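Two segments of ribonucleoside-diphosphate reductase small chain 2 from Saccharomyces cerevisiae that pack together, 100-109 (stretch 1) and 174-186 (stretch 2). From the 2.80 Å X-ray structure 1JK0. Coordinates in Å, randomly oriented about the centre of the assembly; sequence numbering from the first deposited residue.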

# COMPACT_ATOMS: atom_id res chain seq x y z
N LEU B 100 12.77 -4.59 -4.53
CA LEU B 100 12.56 -5.28 -5.79
C LEU B 100 11.20 -5.96 -5.83
O LEU B 100 10.63 -6.18 -6.91
N ILE B 101 10.67 -6.28 -4.64
CA ILE B 101 9.34 -6.87 -4.51
C ILE B 101 8.36 -6.00 -5.29
O ILE B 101 7.35 -6.48 -5.80
N GLU B 102 8.66 -4.72 -5.38
CA GLU B 102 7.84 -3.76 -6.11
C GLU B 102 7.87 -4.04 -7.63
O GLU B 102 6.85 -3.91 -8.31
N ASN B 103 9.03 -4.41 -8.14
CA ASN B 103 9.16 -4.69 -9.56
C ASN B 103 8.38 -5.92 -9.94
O ASN B 103 7.71 -5.94 -10.97
N PHE B 104 8.49 -6.97 -9.14
CA PHE B 104 7.76 -8.19 -9.42
C PHE B 104 6.27 -7.89 -9.38
O PHE B 104 5.50 -8.34 -10.24
N SER B 105 5.86 -7.10 -8.40
CA SER B 105 4.46 -6.74 -8.23
C SER B 105 3.94 -5.92 -9.41
O SER B 105 2.76 -5.98 -9.75
N ALA B 106 4.83 -5.14 -10.02
CA ALA B 106 4.48 -4.30 -11.14
C ALA B 106 4.29 -5.12 -12.41
O ALA B 106 3.59 -4.71 -13.34
N GLN B 107 4.90 -6.30 -12.45
CA GLN B 107 4.80 -7.15 -13.61
C GLN B 107 3.58 -8.07 -13.57
O GLN B 107 3.04 -8.45 -14.60
N LEU B 108 3.17 -8.43 -12.36
CA LEU B 108 2.02 -9.30 -12.15
C LEU B 108 0.74 -8.47 -12.27
O LEU B 108 0.32 -7.82 -11.30
N GLN B 109 0.11 -8.50 -13.44
CA GLN B 109 -1.09 -7.70 -13.71
C GLN B 109 -2.46 -8.17 -13.20
O GLN B 109 -3.32 -8.53 -14.00
N LEU B 174 14.56 -13.23 -18.26
CA LEU B 174 13.16 -13.55 -18.50
C LEU B 174 12.40 -13.65 -17.18
O LEU B 174 12.97 -14.00 -16.15
N TYR B 175 11.10 -13.36 -17.23
CA TYR B 175 10.24 -13.39 -16.04
C TYR B 175 10.34 -14.69 -15.25
O TYR B 175 10.51 -14.68 -14.03
N ALA B 176 10.21 -15.81 -15.95
CA ALA B 176 10.28 -17.10 -15.29
C ALA B 176 11.60 -17.20 -14.55
O ALA B 176 11.65 -17.67 -13.42
N GLU B 177 12.68 -16.75 -15.20
CA GLU B 177 14.00 -16.78 -14.58
C GLU B 177 14.03 -15.94 -13.32
O GLU B 177 14.33 -16.45 -12.23
N ARG B 178 13.71 -14.65 -13.45
CA ARG B 178 13.70 -13.74 -12.31
C ARG B 178 12.89 -14.34 -11.17
O ARG B 178 13.18 -14.11 -10.00
N LEU B 179 11.86 -15.11 -11.51
CA LEU B 179 11.04 -15.73 -10.48
C LEU B 179 11.88 -16.75 -9.71
O LEU B 179 11.97 -16.68 -8.48
N VAL B 180 12.51 -17.68 -10.42
CA VAL B 180 13.33 -18.70 -9.76
C VAL B 180 14.42 -18.05 -8.89
O VAL B 180 14.66 -18.48 -7.76
N ALA B 181 15.06 -17.01 -9.40
CA ALA B 181 16.09 -16.31 -8.63
C ALA B 181 15.48 -15.72 -7.37
O ALA B 181 16.02 -15.87 -6.27
N PHE B 182 14.35 -15.04 -7.54
CA PHE B 182 13.66 -14.41 -6.43
C PHE B 182 13.42 -15.42 -5.30
O PHE B 182 13.65 -15.11 -4.13
N ALA B 183 12.99 -16.63 -5.65
CA ALA B 183 12.74 -17.67 -4.65
C ALA B 183 14.03 -18.10 -3.96
O ALA B 183 14.03 -18.42 -2.77
N ALA B 184 15.12 -18.12 -4.73
CA ALA B 184 16.43 -18.48 -4.18
C ALA B 184 16.69 -17.45 -3.10
O ALA B 184 16.95 -17.81 -1.95
N LYS B 185 16.59 -16.18 -3.48
CA LYS B 185 16.81 -15.07 -2.55
C LYS B 185 15.84 -15.04 -1.37
O LYS B 185 16.11 -14.41 -0.35
N GLU B 186 14.71 -15.72 -1.52
CA GLU B 186 13.71 -15.72 -0.48
C GLU B 186 13.79 -16.95 0.42
O GLU B 186 13.70 -16.83 1.64

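Where two helix axes stay well apart, large side chains can bridge the gap, and their rotamers decide how. Helices 101-107 and 175-186 of the yeast ribonucleotide reductase small chain illustrate the principle. Their directions differ by 143°, roughly antiparallel, and their axes come no nearer than 11.9 Å, a spacing filled largely by aromatic rings.

Phe104 occupies the centre and has the largest area covered by the opposing stretch. Its CA-to-CB bond points toward the second helix, and chi1 m with chi2 of 77° lays the ring against that of Phe182, itself directed inward with chi1 t. The two rings form a face-to-face stack, centroids 4.2 Å apart and planes inclined by 19°. Phe104 has other neighbours at its edge: CZ lies 3.3 Å from the backbone O of Arg178, and CE2 meets CD1 of Leu179 at 3.5 Å. Leu179 leaves its helix sideways, yet its end comes nearer; chi1 of -121° and chi2 of 32° both fall between the usual wells.

The edge of the Phe182 ring receives Ile101 (m, t), whose CG1 sits 3.8 Å from CZ of Phe182. Leu100, with chi1 p and chi2 t, places its CG 4.1 Å from CE2 of Phe182, extending the apolar cluster.

At the other end the chemistry becomes polar. Gln107 (m, t) and Arg178 (m, t, m) both point inward, and their side chains meet in a hydrogen bond from Arg178 NH2 to Gln107 OE1, 2.7 Å long. The amide oxygen approaches the guanidinium near its plane, where the N-H groups are directed. Tyr175 starts sideways, but chi1 t carries its ring nearer, leaving OH 4.1 Å from CD1 of Leu108 (t, p), a van der Waals contact just beyond the first helix.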

# COMPACT_ATOMS: atom_id res chain seq x y z
CB LEU B 100 13.67 -6.32 -6.04
CG LEU B 100 13.78 -7.58 -5.17
CD1 LEU B 100 14.83 -8.52 -5.78
CD2 LEU B 100 14.16 -7.20 -3.75
CB ILE B 101 8.90 -6.94 -3.03
CG1 ILE B 101 9.83 -7.89 -2.26
CG2 ILE B 101 7.47 -7.42 -2.92
CD1 ILE B 101 9.47 -8.07 -0.80
CB GLU B 102 8.36 -2.33 -5.88
CG GLU B 102 7.93 -1.66 -4.60
CD GLU B 102 8.63 -2.20 -3.38
OE1 GLU B 102 9.77 -2.68 -3.51
OE2 GLU B 102 8.04 -2.12 -2.28
CB ASN B 103 10.62 -4.88 -9.97
CG ASN B 103 11.40 -3.59 -9.92
OD1 ASN B 103 10.86 -2.51 -10.19
ND2 ASN B 103 12.68 -3.69 -9.57
CB PHE B 104 8.10 -9.27 -8.40
CG PHE B 104 9.41 -9.96 -8.67
CD1 PHE B 104 10.62 -9.34 -8.35
CD2 PHE B 104 9.44 -11.22 -9.26
CE1 PHE B 104 11.84 -9.97 -8.62
CE2 PHE B 104 10.64 -11.85 -9.53
CZ PHE B 104 11.85 -11.22 -9.21
CB SER B 105 4.29 -5.95 -6.92
OG SER B 105 2.93 -5.65 -6.67
CB ALA B 106 5.55 -3.25 -11.35
CB GLN B 107 6.07 -7.97 -13.73
CG GLN B 107 7.31 -7.13 -13.68
CD GLN B 107 8.53 -7.90 -14.11
OE1 GLN B 107 8.61 -8.33 -15.26
NE2 GLN B 107 9.48 -8.08 -13.20
CB LEU B 108 2.14 -9.92 -10.77
CG LEU B 108 1.20 -11.08 -10.48
CD1 LEU B 108 1.34 -12.17 -11.51
CD2 LEU B 108 1.50 -11.60 -9.10
CB GLN B 109 -1.21 -7.44 -15.21
CG GLN B 109 0.03 -6.83 -15.85
CD GLN B 109 0.31 -5.41 -15.38
OE1 GLN B 109 -0.42 -4.47 -15.71
NE2 GLN B 109 1.36 -5.25 -14.58
CB LEU B 174 13.04 -14.87 -19.25
CG LEU B 174 13.51 -14.88 -20.71
CD1 LEU B 174 13.47 -16.31 -21.24
CD2 LEU B 174 12.61 -13.97 -21.53
CB TYR B 175 8.79 -13.14 -16.44
CG TYR B 175 7.84 -13.14 -15.27
CD1 TYR B 175 7.98 -12.21 -14.24
CD2 TYR B 175 6.81 -14.08 -15.17
CE1 TYR B 175 7.12 -12.21 -13.15
CE2 TYR B 175 5.95 -14.08 -14.08
CZ TYR B 175 6.11 -13.15 -13.08
OH TYR B 175 5.26 -13.14 -12.00
CB ALA B 176 10.16 -18.22 -16.31
CB GLU B 177 15.05 -16.29 -15.57
CG GLU B 177 15.42 -17.34 -16.61
CD GLU B 177 16.36 -16.81 -17.68
OE1 GLU B 177 16.71 -17.59 -18.59
OE2 GLU B 177 16.74 -15.61 -17.62
CB ARG B 178 13.08 -12.40 -12.70
CG ARG B 178 13.72 -11.73 -13.90
CD ARG B 178 13.38 -10.24 -13.93
NE ARG B 178 12.10 -9.93 -14.57
CZ ARG B 178 11.91 -9.94 -15.89
NH1 ARG B 178 12.91 -10.25 -16.69
NH2 ARG B 178 10.73 -9.60 -16.39
CB LEU B 179 9.83 -16.41 -11.12
CG LEU B 179 8.43 -15.95 -10.69
CD1 LEU B 179 8.40 -14.48 -10.31
CD2 LEU B 179 7.48 -16.24 -11.82
CB VAL B 180 13.99 -19.64 -10.81
CG1 VAL B 180 14.79 -20.71 -10.10
CG2 VAL B 180 12.91 -20.28 -11.68
CB ALA B 181 16.70 -15.19 -9.47
CB PHE B 182 12.32 -13.82 -6.90
CG PHE B 182 11.69 -12.89 -5.92
CD1 PHE B 182 10.31 -12.86 -5.75
CD2 PHE B 182 12.48 -12.01 -5.16
CE1 PHE B 182 9.72 -11.98 -4.84
CE2 PHE B 182 11.90 -11.13 -4.25
CZ PHE B 182 10.52 -11.11 -4.08
CB ALA B 183 12.09 -18.88 -5.30
CB ALA B 184 17.50 -18.37 -5.27
CB LYS B 185 16.70 -13.72 -3.27
CG LYS B 185 16.96 -12.59 -2.29
CD LYS B 185 16.53 -11.24 -2.78
CE LYS B 185 16.59 -10.25 -1.62
NZ LYS B 185 15.81 -10.75 -0.44
CB GLU B 186 12.33 -15.65 -1.13
CG GLU B 186 11.27 -15.04 -0.26
CD GLU B 186 11.61 -13.61 0.09
OE1 GLU B 186 11.76 -12.79 -0.85
OE2 GLU B 186 11.73 -13.31 1.30